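PDB 5VN4: adenine phosphoribosyltransferase, putative from Trypanosoma brucei brucei, which catalyses the salvage reaction in which adenine and 5-phospho-alpha-D-ribose 1-diphosphate are converted to AMP and diphosphate. Local coordinates for the interface of chains A and B. Residues are numbered along the deposited sequence; one frame, centred on the assembly and turned at random. Chains: chain A/B, Adenine phosphoribosyltransferase, putative.

Both contacts belong to the two-fold interface of the homodimer, and the centres of their C-alpha atoms lie about 14 Å apart. Each pairs helix 95-102 of one subunit with the helix that starts at residue 60 of the other: contact 1 uses the C-terminal end of the chain A copy, contact 2 includes both copies, so helix 95-102 of chain A takes part in both. Residue 100 serves twice, as A:Val100 in contact 1 and B:Val100 in contact 2. Contact 1 adds direct hydrogen bonds, whereas contact 2 is apolar apart from a bridging water. Symmetry repeats each, so the same segments join the subunits on both sides.

Contact 1: the interface of chains A and B. Residues chain A 99-100, 103-105; chain B 60-61, 64.
The guanidinium of B:Arg64 turns an edge towards A:Asn103, whose CA lies at its rim and in its plane, while the carbonyl O of B:Pro60, from its own chain, sits above one face, offset towards the rim. The amide of A:Asn103 is not coplanar with it: the two planes stand 58° apart. Terminal NH2 of B:Arg64 is shared between two oxygens of chain A. It donates to the backbone O of A:Val100 at 2.9 Å, approaching within the plane of that carbonyl, with the acceptor only slightly tilted from the guanidinium plane. It also donates to OD1, the side-chain amide oxygen of A:Asn103, at 3.1 Å. This second bond is almost straight at the hydrogen (173°), yet the donor stands above the amide carbonyl plane and does not lie on a lone pair. The bend of the arginine chain at chi3 (-55°) folds its tip back towards both acceptors. Its stem packs as well, CB lying 3.7 Å from CG2 of A:Val100. The ring of B:Pro60 crosses A:Asn103 at about a right angle, its CG 3.3 Å from OD1; its CB is 3.8 Å from the asparagine CA. The same proline CG lies 4.0 Å from CA of A:Val104. A:Val100 is in the last turn of helix 95-102, where the helix dipole may make its carbonyl more attractive to a cationic group. A:Asn103 follows in a left-handed backbone conformation, leading into strand 106-109. B:Pro60 and B:Arg64 stand one turn apart at the start of helix 60-74, so the first turn of that helix abuts the end of helix 95-102 and the loop after it.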
# COMPACT_ATOMS: atom_id res chain seq x y z
N ALA A 99 -12.21 0.55 -1.52
CA ALA A 99 -12.73 -0.47 -2.43
C ALA A 99 -13.52 -1.55 -1.69
O ALA A 99 -14.52 -2.05 -2.20
CB ALA A 99 -11.58 -1.10 -3.21
N VAL A 100 -13.06 -1.95 -0.50
CA VAL A 100 -13.77 -3.01 0.21
C VAL A 100 -15.18 -2.57 0.59
O VAL A 100 -16.12 -3.37 0.50
CB VAL A 100 -12.94 -3.55 1.40
CG1 VAL A 100 -12.85 -2.53 2.52
CG2 VAL A 100 -13.52 -4.87 1.89
N ASN A 103 -17.31 -2.57 -2.42
CA ASN A 103 -17.38 -3.90 -3.02
C ASN A 103 -16.93 -3.89 -4.48
O ASN A 103 -17.61 -4.41 -5.37
CB ASN A 103 -18.77 -4.52 -2.87
CG ASN A 103 -18.78 -5.99 -3.21
OD1 ASN A 103 -17.86 -6.72 -2.86
ND2 ASN A 103 -19.81 -6.43 -3.92
N VAL A 104 -15.78 -3.27 -4.72
CA VAL A 104 -15.21 -3.22 -6.07
C VAL A 104 -13.76 -3.69 -6.00
O VAL A 104 -13.11 -3.60 -4.94
CB VAL A 104 -15.31 -1.81 -6.70
CG1 VAL A 104 -16.77 -1.39 -6.87
CG2 VAL A 104 -14.51 -0.79 -5.88
N PRO A 105 -13.23 -4.19 -7.12
CA PRO A 105 -11.80 -4.51 -7.18
C PRO A 105 -10.93 -3.30 -6.89
O PRO A 105 -11.23 -2.17 -7.30
CB PRO A 105 -11.61 -4.97 -8.63
CG PRO A 105 -12.96 -5.46 -9.05
CD PRO A 105 -13.94 -4.57 -8.35
N PRO B 60 -13.07 -8.11 -3.82
CA PRO B 60 -13.47 -7.46 -2.56
C PRO B 60 -14.01 -8.43 -1.51
O PRO B 60 -13.87 -8.15 -0.31
CB PRO B 60 -14.51 -6.42 -3.00
CG PRO B 60 -14.98 -6.89 -4.37
CD PRO B 60 -13.77 -7.53 -4.99
N GLU B 61 -14.61 -9.55 -1.91
CA GLU B 61 -15.07 -10.51 -0.91
C GLU B 61 -13.91 -11.08 -0.11
O GLU B 61 -13.98 -11.16 1.13
CB GLU B 61 -15.87 -11.63 -1.59
CG GLU B 61 -16.25 -12.75 -0.62
CD GLU B 61 -17.17 -13.79 -1.24
OE1 GLU B 61 -18.12 -14.22 -0.55
OE2 GLU B 61 -16.94 -14.19 -2.39
N ARG B 64 -12.45 -8.40 2.15
CA ARG B 64 -13.29 -8.25 3.34
C ARG B 64 -13.08 -9.40 4.31
O ARG B 64 -13.07 -9.19 5.53
CB ARG B 64 -14.76 -8.16 2.91
CG ARG B 64 -15.72 -7.75 4.01
CD ARG B 64 -17.13 -7.55 3.46
NE ARG B 64 -17.12 -6.60 2.35
CZ ARG B 64 -17.27 -6.92 1.07
NH1 ARG B 64 -17.46 -8.19 0.72
NH2 ARG B 64 -17.24 -5.98 0.13

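Contact 2: the interface of chains A and B. Residues chain A 63, 92-93, 97; chain B 92, 96-97, 100, 106.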
# COMPACT_ATOMS: atom_id res chain seq x y z
N MET A 63 -7.62 8.60 8.88
CA MET A 63 -7.80 7.52 7.92
C MET A 63 -9.27 7.17 7.74
O MET A 63 -9.74 6.97 6.61
CB MET A 63 -6.99 6.29 8.34
CG MET A 63 -5.49 6.44 8.18
SD MET A 63 -4.97 6.54 6.44
CE MET A 63 -4.95 4.80 5.98
N PHE A 92 -1.43 2.55 -2.48
CA PHE A 92 -1.83 1.27 -1.90
C PHE A 92 -2.38 1.43 -0.49
O PHE A 92 -3.14 0.59 -0.03
CB PHE A 92 -0.61 0.34 -1.81
CG PHE A 92 -0.17 -0.26 -3.13
CD1 PHE A 92 -0.74 0.10 -4.34
CD2 PHE A 92 0.84 -1.22 -3.12
CE1 PHE A 92 -0.31 -0.50 -5.53
CE2 PHE A 92 1.26 -1.82 -4.30
CZ PHE A 92 0.69 -1.46 -5.51
N LEU A 93 -1.97 2.49 0.22
CA LEU A 93 -2.39 2.71 1.59
C LEU A 93 -3.82 3.21 1.70
O LEU A 93 -4.42 3.12 2.78
CB LEU A 93 -1.48 3.76 2.24
CG LEU A 93 -0.01 3.33 2.40
CD1 LEU A 93 0.89 4.54 2.63
CD2 LEU A 93 0.11 2.34 3.55
N MET A 97 -9.08 0.25 1.49
CA MET A 97 -10.12 0.47 2.50
C MET A 97 -11.37 1.10 1.89
O MET A 97 -12.46 0.91 2.43
CB MET A 97 -9.59 1.31 3.66
CG MET A 97 -9.31 2.77 3.31
SD MET A 97 -8.46 3.60 4.67
CE MET A 97 -8.22 5.22 3.94
N PHE B 92 1.30 -2.90 2.73
CA PHE B 92 0.50 -1.68 2.71
C PHE B 92 -0.92 -1.92 2.23
O PHE B 92 -1.81 -1.13 2.53
CB PHE B 92 1.11 -0.66 1.75
CG PHE B 92 2.39 -0.01 2.22
CD1 PHE B 92 3.00 -0.36 3.42
CD2 PHE B 92 2.97 0.97 1.43
CE1 PHE B 92 4.17 0.27 3.81
CE2 PHE B 92 4.13 1.61 1.82
CZ PHE B 92 4.74 1.25 3.01
N PRO B 96 -3.81 -1.17 6.52
CA PRO B 96 -4.70 -0.03 6.78
C PRO B 96 -6.16 -0.40 6.99
O PRO B 96 -6.80 0.14 7.90
CB PRO B 96 -4.48 0.88 5.57
CG PRO B 96 -3.07 0.62 5.21
CD PRO B 96 -2.89 -0.86 5.40
N MET B 97 -6.72 -1.31 6.18
CA MET B 97 -8.13 -1.62 6.34
C MET B 97 -8.41 -2.29 7.68
O MET B 97 -9.50 -2.13 8.23
CB MET B 97 -8.66 -2.46 5.18
CG MET B 97 -8.12 -3.87 5.13
SD MET B 97 -8.59 -4.67 3.58
CE MET B 97 -7.77 -6.26 3.80
N VAL B 100 -7.86 0.73 10.54
CA VAL B 100 -8.96 1.68 10.65
C VAL B 100 -10.12 1.10 11.46
O VAL B 100 -10.74 1.79 12.26
CB VAL B 100 -9.41 2.21 9.28
CG1 VAL B 100 -8.29 2.97 8.61
CG2 VAL B 100 -9.94 1.10 8.38
N PHE B 106 -1.58 2.77 11.74
CA PHE B 106 -0.84 1.92 10.83
C PHE B 106 0.52 2.55 10.58
O PHE B 106 0.60 3.70 10.14
CB PHE B 106 -1.58 1.70 9.50
CG PHE B 106 -0.81 0.84 8.55
CD1 PHE B 106 -0.69 -0.53 8.78
CD2 PHE B 106 -0.16 1.39 7.47
CE1 PHE B 106 0.05 -1.33 7.93
CE2 PHE B 106 0.57 0.59 6.61
CZ PHE B 106 0.68 -0.77 6.84
O HOH W 1 -4.35 -0.35 2.13
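Water 1 joins the backbone carbonyls of A:Phe92 and B:Phe92, lying 2.6 Å from O of the first and 2.7 Å from O of the second. It lies in line with the midpoints of the paired CA and paired O atoms of these residues, hence on or very near the two-fold axis. No direct polar bond crosses this patch, so packing carries the rest. A:Leu93 reaches over the ring face of B:Phe92 with its CD2 methyl, in a CH-pi contact that comes to 3.5 Å at ring atom CG. CG of the leucine lies anti to its carbonyl carbon (chi1 -65°), which directs the branch across the interface. The same methyl is 3.6 Å from CE2 of B:Phe106, and the two side chains meet at about a right angle. Within chain B, CD of B:Pro96 covers the centre of one face of that ring and may help to hold it. Further along, B:Val100 presents CG1 to two groups: CB of A:Met63 at 3.6 Å and SD of A:Met97 at 4.0 Å. The methionine chain of A:Met63, bent at chi2 and chi3, curls its CE methyl to 4.0 Å from CB of B:Pro96. A:Phe92, A:Leu93 and B:Phe92 lie in the 3-10 helix 91-93 of their chains, just after the pyrophosphate-binding A:Asp88, A:Ser89 and A:Arg90 and their chain B counterparts. A:Met63 comes from helix 60-75, A:Met97, B:Pro96 and B:Val100 from helix 95-102, and B:Phe106 begins strand 106-109.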